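Local coordinates for protein carboxylase (Deinococcus radiodurans, PDB 5H80) that probably carries out ATP-dependent carboxylation of biotin through this biotin carboxylase domain, one part of a single-chain bacterial multienzyme, at residues A[249-254]-A[355-360]; A[238-243]-A[282-287]; A[330-335]-A[362-367]; A[297-302]-A[338-343]. One frame throughout, in Å; residues are numbered along the deposited sequence.

Contact 1: residues A[249-254]-A[355-360]; sequences VTHLWE and ATQPAD
Gln357 reaches from the loop to strand 249-256 and brings its amide nitrogen over the rings of His251 and Trp253. Its chain is extended beyond CG and crosses both aromatic side chains at about a right angle. Gln357 NE2 stands over one face of Trp253, off toward the rim, 3.3 Å from Trp253 CH2. It also sits over a face of the His251 ring. The amide plane is tilted 31° from the imidazole and 69° from the indole. Gln357 NE2 donates to His251 O at 2.9 Å, from above the carbonyl plane. Two bonds grip the His251 ring at its edge. His251 ND1 accepts from the backbone N of Trp253 at 3.0 Å, and His251 NE2 donates to Pro358 O at 2.8 Å. Both partners lie in the ring plane, which fixes the ring's rotation. Thr250 OG1 donates to Ala355 O on a lone pair and accepts from Gln357 N at 3.1 Å. One water joins Val249 O to Gln357 O, and another joins His251 O to Ala355 O. Trp253 NE1 bonds Ala361 O. The loop covers the edge strand through polar bonds, and the two bonds of His251 are consistent with a neutral ring protonated on NE2.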
loop_
_atom_site.group_PDB
_atom_site.type_symbol
_atom_site.label_atom_id
_atom_site.label_comp_id
_atom_site.label_asym_id
_atom_site.label_seq_id
_atom_site.Cartn_x
_atom_site.Cartn_y
_atom_site.Cartn_z
ATOM N N VAL A 249 -18.146 -0.481 -22.021
ATOM C CA VAL A 249 -16.862 -0.970 -21.762
ATOM C C VAL A 249 -15.975 0.270 -21.399
ATOM O O VAL A 249 -16.149 1.442 -21.853
ATOM C CB VAL A 249 -16.302 -1.822 -22.980
ATOM C CG1 VAL A 249 -17.101 -3.104 -23.137
ATOM C CG2 VAL A 249 -16.194 -0.961 -24.241
ATOM N N THR A 250 -14.962 -0.047 -20.593
ATOM C CA THR A 250 -13.921 0.868 -20.232
ATOM C C THR A 250 -12.595 0.153 -20.026
ATOM O O THR A 250 -12.467 -1.076 -20.295
ATOM C CB THR A 250 -14.354 1.685 -19.005
ATOM O OG1 THR A 250 -13.550 2.846 -18.857
ATOM C CG2 THR A 250 -14.247 0.820 -17.743
ATOM N N HIS A 251 -11.577 0.888 -19.586
ATOM C CA HIS A 251 -10.233 0.444 -19.500
ATOM C C HIS A 251 -9.542 1.053 -18.264
ATOM O O HIS A 251 -9.938 2.100 -17.754
ATOM C CB HIS A 251 -9.438 0.665 -20.740
ATOM C CG HIS A 251 -9.064 2.118 -20.976
ATOM N ND1 HIS A 251 -7.983 2.734 -20.409
ATOM C CD2 HIS A 251 -9.728 3.093 -21.644
ATOM C CE1 HIS A 251 -7.930 4.014 -20.815
ATOM N NE2 HIS A 251 -9.020 4.251 -21.473
ATOM N N LEU A 252 -8.568 0.338 -17.804
ATOM C CA LEU A 252 -7.547 0.804 -16.772
ATOM C C LEU A 252 -6.129 0.878 -17.402
ATOM O O LEU A 252 -5.135 0.457 -16.766
ATOM C CB LEU A 252 -7.597 0.031 -15.449
ATOM C CG LEU A 252 -8.755 0.241 -14.504
ATOM C CD1 LEU A 252 -8.956 1.738 -14.184
ATOM C CD2 LEU A 252 -9.923 -0.399 -15.116
ATOM N N TRP A 253 -6.014 1.320 -18.680
ATOM C CA TRP A 253 -4.769 1.486 -19.368
ATOM C C TRP A 253 -4.020 0.150 -19.511
ATOM O O TRP A 253 -4.651 -0.915 -19.530
ATOM C CB TRP A 253 -3.872 2.625 -18.697
ATOM C CG TRP A 253 -4.644 3.964 -18.755
ATOM C CD1 TRP A 253 -4.655 4.882 -19.757
ATOM C CD2 TRP A 253 -5.391 4.529 -17.681
ATOM N NE1 TRP A 253 -5.407 5.964 -19.390
ATOM C CE2 TRP A 253 -5.895 5.769 -18.133
ATOM C CE3 TRP A 253 -5.739 4.058 -16.371
ATOM C CZ2 TRP A 253 -6.681 6.607 -17.295
ATOM C CZ3 TRP A 253 -6.585 4.905 -15.557
ATOM C CH2 TRP A 253 -6.955 6.137 -16.007
ATOM N N GLU A 254 -2.704 0.190 -19.486
ATOM C CA GLU A 254 -1.869 -0.903 -19.859
ATOM C C GLU A 254 -0.965 -1.444 -18.807
ATOM O O GLU A 254 -0.573 -0.757 -17.832
ATOM C CB GLU A 254 -1.072 -0.592 -21.117
ATOM C CG GLU A 254 0.243 0.152 -21.060
ATOM C CD GLU A 254 0.160 1.608 -20.560
ATOM O OE1 GLU A 254 -0.959 2.145 -20.553
ATOM O OE2 GLU A 254 1.253 2.094 -20.269
ATOM N N ALA A 355 -14.527 4.637 -13.979
ATOM C CA ALA A 355 -14.877 5.627 -14.977
ATOM C C ALA A 355 -14.979 5.034 -16.404
ATOM O O ALA A 355 -14.131 4.161 -16.786
ATOM C CB ALA A 355 -13.925 6.790 -14.862
ATOM N N THR A 356 -16.012 5.437 -17.145
ATOM C CA THR A 356 -16.159 5.000 -18.546
ATOM C C THR A 356 -15.390 6.049 -19.304
ATOM O O THR A 356 -15.700 7.233 -19.189
ATOM C CB THR A 356 -17.611 4.920 -18.952
ATOM O OG1 THR A 356 -18.255 4.076 -18.053
ATOM C CG2 THR A 356 -17.776 4.359 -20.359
ATOM N N GLN A 357 -14.279 5.615 -19.913
ATOM C CA GLN A 357 -13.320 6.566 -20.476
ATOM C C GLN A 357 -12.784 6.183 -21.817
ATOM O O GLN A 357 -12.695 4.938 -22.146
ATOM C CB GLN A 357 -12.247 6.896 -19.482
ATOM C CG GLN A 357 -11.462 5.667 -18.986
ATOM C CD GLN A 357 -10.387 5.985 -18.008
ATOM O OE1 GLN A 357 -10.306 7.081 -17.463
ATOM N NE2 GLN A 357 -9.591 4.950 -17.691
ATOM N N PRO A 358 -12.409 7.239 -22.618
ATOM C CA PRO A 358 -11.911 6.930 -23.953
ATOM C C PRO A 358 -10.492 6.387 -23.962
ATOM O O PRO A 358 -9.754 6.449 -23.003
ATOM C CB PRO A 358 -12.052 8.271 -24.718
ATOM C CG PRO A 358 -11.717 9.279 -23.670
ATOM C CD PRO A 358 -12.383 8.702 -22.381
ATOM N N ALA A 359 -10.169 5.731 -25.052
ATOM C CA ALA A 359 -8.887 5.142 -25.273
ATOM C C ALA A 359 -7.728 6.105 -25.018
ATOM O O ALA A 359 -6.707 5.663 -24.578
ATOM C CB ALA A 359 -8.784 4.578 -26.680
ATOM N N ASP A 360 -7.901 7.424 -25.330
ATOM C CA ASP A 360 -6.785 8.410 -25.178
ATOM C C ASP A 360 -6.846 9.128 -23.847
ATOM O O ASP A 360 -6.112 10.089 -23.645
ATOM C CB ASP A 360 -6.825 9.433 -26.261
ATOM C CG ASP A 360 -8.004 10.312 -26.211
ATOM O OD1 ASP A 360 -9.040 10.171 -25.482
ATOM O OD2 ASP A 360 -7.945 11.255 -27.103
HETATM O O HOH W 1 -14.679 3.513 -23.036
HETATM O O HOH W 2 -11.950 2.946 -15.613
#

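Contact 2: residues A[238-243]-A[282-287]; sequences IEVQVA and ALIGAA
Val240 holds CG1 anti to its backbone N (chi1 172°), which places CG2 beside the N and points both methyls at helix 277-293. Ile238 has CG2, not CG1, anti to the backbone N, and that methyl meets Leu283. This is a helix packed on the antiparallel sheet of an ATP-grasp fold, the fold expected of a biotin carboxylase. The axes of strand 238-243 and helix 282-287 come within 8.5 Å, with a signed crossing angle of -51°. No hydrogen bond crosses the interface; it is apolar and buried.

Val240 is central to it. Its CG2 lies 3.9 Å from Ile284 CG1 and 4.1 Å from Leu283 CB. Its CB is 3.7 Å from Ala287 CB. The Ala287 methyl also meets Val240 CG1. The side chains of Ile238 and Leu283 cross at about a right angle. Ile284 also touches His251 and Trp253 on the neighbouring strand, while Leu283 reaches Phe304 and Phe312, so the helix spans several strands.

The other face of strand 238-243 is polar. Glu239 points away from the helix and forms salt bridges with Arg255 and Lys265. Gln241 NE2 bonds Val242 O within the strand. At the far end of the apolar row, Val242 CG2 lies 4.2 Å from Ala287 CB.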
loop_
_atom_site.group_PDB
_atom_site.type_symbol
_atom_site.label_atom_id
_atom_site.label_comp_id
_atom_site.label_asym_id
_atom_site.label_seq_id
_atom_site.Cartn_x
_atom_site.Cartn_y
_atom_site.Cartn_z
ATOM N N ILE A 238 2.700 -6.034 -24.301
ATOM C CA ILE A 238 1.857 -4.949 -23.710
ATOM C C ILE A 238 0.366 -5.314 -23.757
ATOM O O ILE A 238 -0.142 -5.714 -24.779
ATOM C CB ILE A 238 2.137 -3.622 -24.405
ATOM C CG1 ILE A 238 3.618 -3.199 -24.397
ATOM C CG2 ILE A 238 1.385 -2.547 -23.647
ATOM C CD1 ILE A 238 3.926 -1.808 -25.025
ATOM N N GLU A 239 -0.316 -5.231 -22.606
ATOM C CA GLU A 239 -1.669 -5.791 -22.466
ATOM C C GLU A 239 -2.522 -4.689 -21.897
ATOM O O GLU A 239 -2.045 -3.883 -21.101
ATOM C CB GLU A 239 -1.745 -7.008 -21.588
ATOM C CG GLU A 239 -1.319 -6.829 -20.079
ATOM C CD GLU A 239 -1.142 -8.157 -19.332
ATOM O OE1 GLU A 239 -0.997 -9.242 -19.967
ATOM O OE2 GLU A 239 -1.165 -8.148 -18.106
ATOM N N VAL A 240 -3.769 -4.757 -22.222
ATOM C CA VAL A 240 -4.722 -3.719 -21.790
ATOM C C VAL A 240 -5.755 -4.282 -20.879
ATOM O O VAL A 240 -6.390 -5.251 -21.188
ATOM C CB VAL A 240 -5.423 -3.006 -23.004
ATOM C CG1 VAL A 240 -6.475 -2.125 -22.495
ATOM C CG2 VAL A 240 -4.445 -2.305 -23.921
ATOM N N GLN A 241 -5.960 -3.669 -19.678
ATOM C CA GLN A 241 -7.016 -4.055 -18.775
ATOM C C GLN A 241 -8.344 -3.434 -19.159
ATOM O O GLN A 241 -8.431 -2.154 -19.205
ATOM C CB GLN A 241 -6.634 -3.543 -17.353
ATOM C CG GLN A 241 -7.646 -3.905 -16.337
ATOM C CD GLN A 241 -7.665 -5.451 -16.006
ATOM O OE1 GLN A 241 -6.728 -5.983 -15.506
ATOM N NE2 GLN A 241 -8.761 -6.155 -16.511
ATOM N N VAL A 242 -9.303 -4.312 -19.455
ATOM C CA VAL A 242 -10.685 -3.993 -19.652
ATOM C C VAL A 242 -11.656 -4.379 -18.567
ATOM O O VAL A 242 -11.514 -5.317 -17.804
ATOM C CB VAL A 242 -11.157 -4.502 -21.041
ATOM C CG1 VAL A 242 -12.637 -4.305 -21.287
ATOM C CG2 VAL A 242 -10.341 -3.809 -22.139
ATOM N N ALA A 243 -12.691 -3.587 -18.513
ATOM C CA ALA A 243 -13.859 -3.859 -17.733
ATOM C C ALA A 243 -15.085 -3.508 -18.514
ATOM O O ALA A 243 -15.164 -2.442 -19.190
ATOM C CB ALA A 243 -13.866 -3.021 -16.370
ATOM N N ALA A 282 -3.628 3.685 -29.405
ATOM C CA ALA A 282 -4.002 2.593 -30.368
ATOM C C ALA A 282 -4.275 1.214 -29.779
ATOM O O ALA A 282 -5.326 0.524 -30.130
ATOM C CB ALA A 282 -3.006 2.494 -31.475
ATOM N N LEU A 283 -3.410 0.825 -28.861
ATOM C CA LEU A 283 -3.604 -0.415 -28.117
ATOM C C LEU A 283 -4.894 -0.455 -27.368
ATOM O O LEU A 283 -5.680 -1.366 -27.468
ATOM C CB LEU A 283 -2.475 -0.620 -27.149
ATOM C CG LEU A 283 -1.187 -1.358 -27.333
ATOM C CD1 LEU A 283 -1.023 -2.410 -28.460
ATOM C CD2 LEU A 283 0.009 -0.585 -26.979
ATOM N N ILE A 284 -5.225 0.614 -26.636
ATOM C CA ILE A 284 -6.464 0.651 -25.893
ATOM C C ILE A 284 -7.706 0.654 -26.763
ATOM O O ILE A 284 -8.650 -0.078 -26.488
ATOM C CB ILE A 284 -6.451 1.806 -24.912
ATOM C CG1 ILE A 284 -5.198 1.565 -24.007
ATOM C CG2 ILE A 284 -7.792 1.902 -24.244
ATOM C CD1 ILE A 284 -5.055 2.795 -23.035
ATOM N N GLY A 285 -7.617 1.333 -27.906
ATOM C CA GLY A 285 -8.712 1.393 -28.879
ATOM C C GLY A 285 -9.016 -0.023 -29.405
ATOM O O GLY A 285 -10.210 -0.356 -29.477
ATOM N N ALA A 286 -7.982 -0.736 -29.822
ATOM C CA ALA A 286 -8.121 -2.161 -30.231
ATOM C C ALA A 286 -8.793 -3.022 -29.181
ATOM O O ALA A 286 -9.789 -3.727 -29.439
ATOM C CB ALA A 286 -6.771 -2.810 -30.617
ATOM N N ALA A 287 -8.310 -2.917 -27.893
ATOM C CA ALA A 287 -8.895 -3.649 -26.839
ATOM C C ALA A 287 -10.383 -3.290 -26.578
ATOM O O ALA A 287 -11.229 -4.142 -26.358
ATOM C CB ALA A 287 -7.976 -3.434 -25.610
#

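Contact 3: residues A[330-335]-A[362-367]; sequences EWCGTD and APPPGQ. With EDO (1,2-ethanediol), chain G.
Trp331, near the C-terminal end of helix 325-332, packs against the proline-rich loop 362-367 in a partly buried, mainly apolar contact. The loop leads into strand 367-374, so the contact links the ATP-grasp region to the start of the next sheet. A chi1 of -179° sets the indole opposite the residue's own amide nitrogen and carries it out to the loop. Pro364 covers one face of it; the two side chains cross at about a right angle. Pro364 CB stands over the five-membered ring of Trp331 in a CH-pi contact, 4.2 Å from the centroid. Pro364 CD lies 3.7 Å from Trp331 CZ2. Pro363 runs alongside, with Pro363 CB 3.9 Å from Trp331 CZ2.

Residues 363-365 have the extended backbone of a polyproline II segment. Trp331 NE1 gives a weak hydrogen bond to Pro364 O at 3.1 Å. Pro365 O lies at the indole edge. A water joins Trp331 O to Pro365 O, 2.6 Å from each oxygen. Cys332 SG adds a contact with Pro364 CG.

On the helix side, Glu330 pairs with Arg403. Its OE2 also accepts from an ethanediol, probably from the crystallisation liquor. That molecule is hydrogen-bonded as well to Arg430 of the second subunit.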
loop_
_atom_site.group_PDB
_atom_site.type_symbol
_atom_site.label_atom_id
_atom_site.label_comp_id
_atom_site.label_asym_id
_atom_site.label_seq_id
_atom_site.Cartn_x
_atom_site.Cartn_y
_atom_site.Cartn_z
ATOM N N GLU A 330 -2.439 -0.659 -7.921
ATOM C CA GLU A 330 -1.646 0.296 -7.133
ATOM C C GLU A 330 -1.316 1.563 -7.973
ATOM O O GLU A 330 -1.304 2.717 -7.401
ATOM C CB GLU A 330 -0.419 -0.415 -6.583
ATOM C CG GLU A 330 -0.593 -1.530 -5.535
ATOM C CD GLU A 330 -1.421 -1.131 -4.454
ATOM O OE1 GLU A 330 -1.111 -0.067 -3.831
ATOM O OE2 GLU A 330 -2.451 -1.724 -4.247
ATOM N N TRP A 331 -0.960 1.404 -9.248
ATOM C CA TRP A 331 -0.812 2.545 -10.137
ATOM C C TRP A 331 -2.083 3.422 -10.197
ATOM O O TRP A 331 -1.986 4.676 -10.037
ATOM C CB TRP A 331 -0.365 2.097 -11.541
ATOM C CG TRP A 331 -0.168 3.196 -12.509
ATOM C CD1 TRP A 331 0.385 4.484 -12.268
ATOM C CD2 TRP A 331 -0.518 3.161 -13.847
ATOM N NE1 TRP A 331 0.411 5.195 -13.420
ATOM C CE2 TRP A 331 -0.096 4.391 -14.435
ATOM C CE3 TRP A 331 -1.049 2.142 -14.701
ATOM C CZ2 TRP A 331 -0.227 4.652 -15.784
ATOM C CZ3 TRP A 331 -1.243 2.433 -16.003
ATOM C CH2 TRP A 331 -0.834 3.712 -16.579
ATOM N N CYS A 332 -3.258 2.833 -10.463
ATOM C CA CYS A 332 -4.499 3.540 -10.757
ATOM C C CYS A 332 -5.242 3.940 -9.465
ATOM O O CYS A 332 -6.133 4.779 -9.507
ATOM C CB CYS A 332 -5.406 2.720 -11.659
ATOM S SG CYS A 332 -4.745 2.463 -13.349
ATOM N N GLY A 333 -4.935 3.306 -8.318
ATOM C CA GLY A 333 -5.711 3.437 -7.081
ATOM C C GLY A 333 -7.116 2.957 -7.241
ATOM O O GLY A 333 -8.070 3.767 -7.264
ATOM N N THR A 334 -7.247 1.649 -7.568
ATOM C CA THR A 334 -8.537 1.081 -7.827
ATOM C C THR A 334 -8.444 -0.356 -7.270
ATOM O O THR A 334 -7.359 -0.977 -7.358
ATOM C CB THR A 334 -8.870 1.090 -9.364
ATOM O OG1 THR A 334 -10.227 0.843 -9.585
ATOM C CG2 THR A 334 -8.214 0.049 -10.240
ATOM N N ASP A 335 -9.556 -0.845 -6.779
ATOM C CA ASP A 335 -9.736 -2.267 -6.422
ATOM C C ASP A 335 -10.490 -3.028 -7.590
ATOM O O ASP A 335 -11.783 -2.884 -7.747
ATOM C CB ASP A 335 -10.527 -2.361 -5.177
ATOM C CG ASP A 335 -10.581 -3.764 -4.570
ATOM O OD1 ASP A 335 -10.575 -4.791 -5.372
ATOM O OD2 ASP A 335 -10.574 -3.899 -3.305
ATOM N N ALA A 362 -6.009 10.502 -20.358
ATOM C CA ALA A 362 -4.669 10.739 -19.860
ATOM C C ALA A 362 -4.325 9.693 -18.779
ATOM O O ALA A 362 -5.194 9.425 -17.908
ATOM C CB ALA A 362 -4.536 12.145 -19.273
ATOM N N PRO A 363 -3.190 9.026 -18.899
ATOM C CA PRO A 363 -2.886 8.010 -17.839
ATOM C C PRO A 363 -2.561 8.636 -16.464
ATOM O O PRO A 363 -2.073 9.813 -16.458
ATOM C CB PRO A 363 -1.710 7.221 -18.366
ATOM C CG PRO A 363 -1.370 7.682 -19.723
ATOM C CD PRO A 363 -2.233 8.952 -20.026
ATOM N N PRO A 364 -2.802 7.917 -15.351
ATOM C CA PRO A 364 -2.442 8.335 -14.010
ATOM C C PRO A 364 -0.900 8.642 -13.935
ATOM O O PRO A 364 -0.057 8.009 -14.578
ATOM C CB PRO A 364 -2.823 7.120 -13.140
ATOM C CG PRO A 364 -3.918 6.463 -13.905
ATOM C CD PRO A 364 -3.397 6.585 -15.347
ATOM N N PRO A 365 -0.509 9.618 -13.086
ATOM C CA PRO A 365 0.899 9.753 -12.762
ATOM C C PRO A 365 1.400 8.605 -11.883
ATOM O O PRO A 365 0.577 7.816 -11.396
ATOM C CB PRO A 365 0.920 11.050 -11.920
ATOM C CG PRO A 365 -0.297 10.979 -11.208
ATOM C CD PRO A 365 -1.331 10.490 -12.241
ATOM N N GLY A 366 2.701 8.559 -11.674
ATOM C CA GLY A 366 3.340 7.524 -10.879
ATOM C C GLY A 366 3.504 6.232 -11.722
ATOM O O GLY A 366 3.401 6.232 -12.940
ATOM N N GLN A 367 3.871 5.190 -11.021
ATOM C CA GLN A 367 4.415 4.015 -11.741
ATOM C C GLN A 367 4.420 2.939 -10.730
ATOM O O GLN A 367 4.644 3.179 -9.516
ATOM C CB GLN A 367 5.783 4.262 -12.344
ATOM C CG GLN A 367 6.801 4.897 -11.398
ATOM C CD GLN A 367 8.188 5.078 -11.970
ATOM O OE1 GLN A 367 8.600 4.395 -12.916
ATOM N NE2 GLN A 367 8.938 5.998 -11.366
HETATM C C1 EDO G . -5.706 -1.990 -3.559
HETATM O O1 EDO G . -5.003 -0.826 -4.033
HETATM C C2 EDO G . -7.149 -2.057 -3.947
HETATM O O2 EDO G . -7.657 -0.796 -3.460
HETATM O O HOH W 3 0.049 6.216 -9.391
#

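Contact 4: residues A[297-302]-A[338-343]; sequences RCLGTF and TAQLRL
Cys298 turns a corner in the chain with positive phi (89°), just as segment 297-302 enters strand 299-306, and comes close to helix 336-344. The CA of Cys298 lies 5.2 Å from the CA of Gln340. The strand belongs to the antiparallel sheet of the ATP-grasp fold, and the helix packs against its beginning. No direct hydrogen bond joins the two segments.

Leu299 lies across Gln340 at about a right angle. Its CD1 is 3.8 Å from Gln340 CB, so the aliphatic part of the glutamine serves as an apolar surface. Leu343 points at the corner itself, with CB 4.1 Å from Cys298 CA. Cys298 SG lies against the helix, 4.0 Å from Gln340 O and 4.3 Å from Leu343 CB. Farther out, the aliphatic chain of Arg297 passes Leu343 O, with CD 3.8 Å away.

The other side of the helix faces helix 42-53, where Leu341 touches Ala50 and Val51. With chi1 at -173°, Gln340 leaves the backbone trans to its amide nitrogen and stays extended beyond CG. This brings its amide to two partners. OE1 accepts from His108 NE2, and NE2 donates at 3.0 Å to a water that in turn donates to Leu299 O at 2.9 Å.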
loop_
_atom_site.group_PDB
_atom_site.type_symbol
_atom_site.label_atom_id
_atom_site.label_comp_id
_atom_site.label_asym_id
_atom_site.label_seq_id
_atom_site.Cartn_x
_atom_site.Cartn_y
_atom_site.Cartn_z
ATOM N N ARG A 297 -18.817 -8.308 -20.089
ATOM C CA ARG A 297 -19.151 -8.123 -18.690
ATOM C C ARG A 297 -18.070 -8.760 -17.822
ATOM O O ARG A 297 -17.539 -9.830 -18.102
ATOM C CB ARG A 297 -20.580 -8.634 -18.336
ATOM C CG ARG A 297 -21.101 -8.161 -16.904
ATOM C CD ARG A 297 -22.486 -8.695 -16.585
ATOM N NE ARG A 297 -23.510 -8.275 -17.524
ATOM C CZ ARG A 297 -24.482 -7.384 -17.326
ATOM N NH1 ARG A 297 -25.347 -7.129 -18.343
ATOM N NH2 ARG A 297 -24.620 -6.705 -16.158
ATOM N N CYS A 298 -17.670 -7.957 -16.803
ATOM C CA CYS A 298 -16.654 -8.248 -15.747
ATOM C C CYS A 298 -15.298 -7.808 -16.287
ATOM O O CYS A 298 -15.294 -6.760 -16.969
ATOM C CB CYS A 298 -16.688 -9.664 -15.168
ATOM S SG CYS A 298 -18.281 -10.138 -14.570
ATOM N N LEU A 299 -14.211 -8.487 -15.935
ATOM C CA LEU A 299 -12.880 -8.141 -16.331
ATOM C C LEU A 299 -12.309 -8.999 -17.438
ATOM O O LEU A 299 -12.449 -10.220 -17.385
ATOM C CB LEU A 299 -11.896 -8.113 -15.154
ATOM C CG LEU A 299 -12.117 -7.277 -13.897
ATOM C CD1 LEU A 299 -11.002 -7.455 -12.859
ATOM C CD2 LEU A 299 -12.350 -5.810 -14.235
ATOM N N GLY A 300 -11.380 -8.440 -18.233
ATOM C CA GLY A 300 -10.671 -9.212 -19.211
ATOM C C GLY A 300 -9.434 -8.452 -19.634
ATOM O O GLY A 300 -9.459 -7.196 -19.394
ATOM N N THR A 301 -8.427 -9.124 -20.162
ATOM C CA THR A 301 -7.210 -8.481 -20.580
ATOM C C THR A 301 -7.028 -8.850 -22.091
ATOM O O THR A 301 -7.225 -9.997 -22.411
ATOM C CB THR A 301 -6.060 -8.936 -19.791
ATOM O OG1 THR A 301 -6.266 -8.594 -18.405
ATOM C CG2 THR A 301 -4.695 -8.441 -20.294
ATOM N N PHE A 302 -6.575 -7.898 -22.902
ATOM C CA PHE A 302 -6.212 -8.086 -24.267
ATOM C C PHE A 302 -4.691 -7.862 -24.372
ATOM O O PHE A 302 -4.185 -6.741 -24.064
ATOM C CB PHE A 302 -7.002 -7.139 -25.105
ATOM C CG PHE A 302 -8.428 -7.406 -25.062
ATOM C CD1 PHE A 302 -8.972 -8.356 -25.957
ATOM C CD2 PHE A 302 -9.242 -6.908 -24.026
ATOM C CE1 PHE A 302 -10.324 -8.688 -25.902
ATOM C CE2 PHE A 302 -10.590 -7.293 -23.933
ATOM C CZ PHE A 302 -11.120 -8.150 -24.898
ATOM N N THR A 338 -13.049 -6.206 -6.082
ATOM C CA THR A 338 -14.419 -5.789 -5.666
ATOM C C THR A 338 -15.277 -5.328 -6.875
ATOM O O THR A 338 -16.446 -5.706 -6.992
ATOM C CB THR A 338 -14.354 -4.658 -4.613
ATOM O OG1 THR A 338 -13.586 -3.540 -5.126
ATOM C CG2 THR A 338 -13.749 -5.210 -3.413
ATOM N N ALA A 339 -14.660 -4.599 -7.848
ATOM C CA ALA A 339 -15.316 -4.134 -9.106
ATOM C C ALA A 339 -15.803 -5.390 -9.915
ATOM O O ALA A 339 -16.978 -5.463 -10.299
ATOM C CB ALA A 339 -14.444 -3.281 -9.956
ATOM N N GLN A 340 -14.916 -6.341 -10.033
ATOM C CA GLN A 340 -15.212 -7.579 -10.758
ATOM C C GLN A 340 -16.445 -8.337 -10.157
ATOM O O GLN A 340 -17.418 -8.626 -10.916
ATOM C CB GLN A 340 -14.033 -8.470 -10.754
ATOM C CG GLN A 340 -14.178 -9.742 -11.632
ATOM C CD GLN A 340 -13.072 -10.734 -11.357
ATOM O OE1 GLN A 340 -12.423 -10.765 -10.299
ATOM N NE2 GLN A 340 -12.781 -11.566 -12.393
ATOM N N LEU A 341 -16.478 -8.496 -8.859
ATOM C CA LEU A 341 -17.554 -9.114 -8.101
ATOM C C LEU A 341 -18.885 -8.360 -8.286
ATOM O O LEU A 341 -19.922 -8.972 -8.536
ATOM C CB LEU A 341 -17.223 -9.189 -6.630
ATOM C CG LEU A 341 -16.178 -10.274 -6.204
ATOM C CD1 LEU A 341 -15.504 -9.945 -4.841
ATOM C CD2 LEU A 341 -16.969 -11.626 -6.192
ATOM N N ARG A 342 -18.864 -7.034 -8.165
ATOM C CA ARG A 342 -20.008 -6.198 -8.328
ATOM C C ARG A 342 -20.535 -6.202 -9.768
ATOM O O ARG A 342 -21.794 -6.201 -9.944
ATOM C CB ARG A 342 -19.855 -4.771 -7.752
ATOM C CG ARG A 342 -19.459 -4.776 -6.252
ATOM C CD ARG A 342 -19.145 -3.366 -5.828
ATOM N NE ARG A 342 -20.303 -2.498 -5.876
ATOM C CZ ARG A 342 -20.474 -1.413 -5.127
ATOM N NH1 ARG A 342 -21.612 -0.759 -5.213
ATOM N NH2 ARG A 342 -19.513 -0.934 -4.308
ATOM N N LEU A 343 -19.635 -6.169 -10.751
ATOM C CA LEU A 343 -20.003 -6.315 -12.143
ATOM C C LEU A 343 -20.707 -7.656 -12.365
ATOM O O LEU A 343 -21.828 -7.637 -12.946
ATOM C CB LEU A 343 -18.830 -6.153 -13.048
ATOM C CG LEU A 343 -18.404 -4.662 -13.170
ATOM C CD1 LEU A 343 -16.985 -4.681 -13.725
ATOM C CD2 LEU A 343 -19.300 -3.623 -13.882
HETATM O O HOH W 4 -22.653 -5.688 -14.736
HETATM O O HOH W 5 -13.839 -11.540 -15.212
#

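In the fold
Contacts 2 and 4 are buried; contacts 1 and 3 are only partly so. Contacts 1, 2 and 4 bring strands 249-256, 236-245 and 299-306 of one antiparallel sheet together with different partners. The middle strand, in contact 2, pairs with the strands of contacts 1 and 4. Contacts 1 and 3 use successive parts of one loop, 355-360 and 362-367, and meet at Trp253, which packs on Cys332 and Pro364. Chemistry follows place. Contact 2 is purely apolar. Contact 4 adds bridging waters at the turn into the sheet. The loop contacts mix carbonyl bonds, waters and aromatic faces, with more direct hydrogen bonds in contact 1.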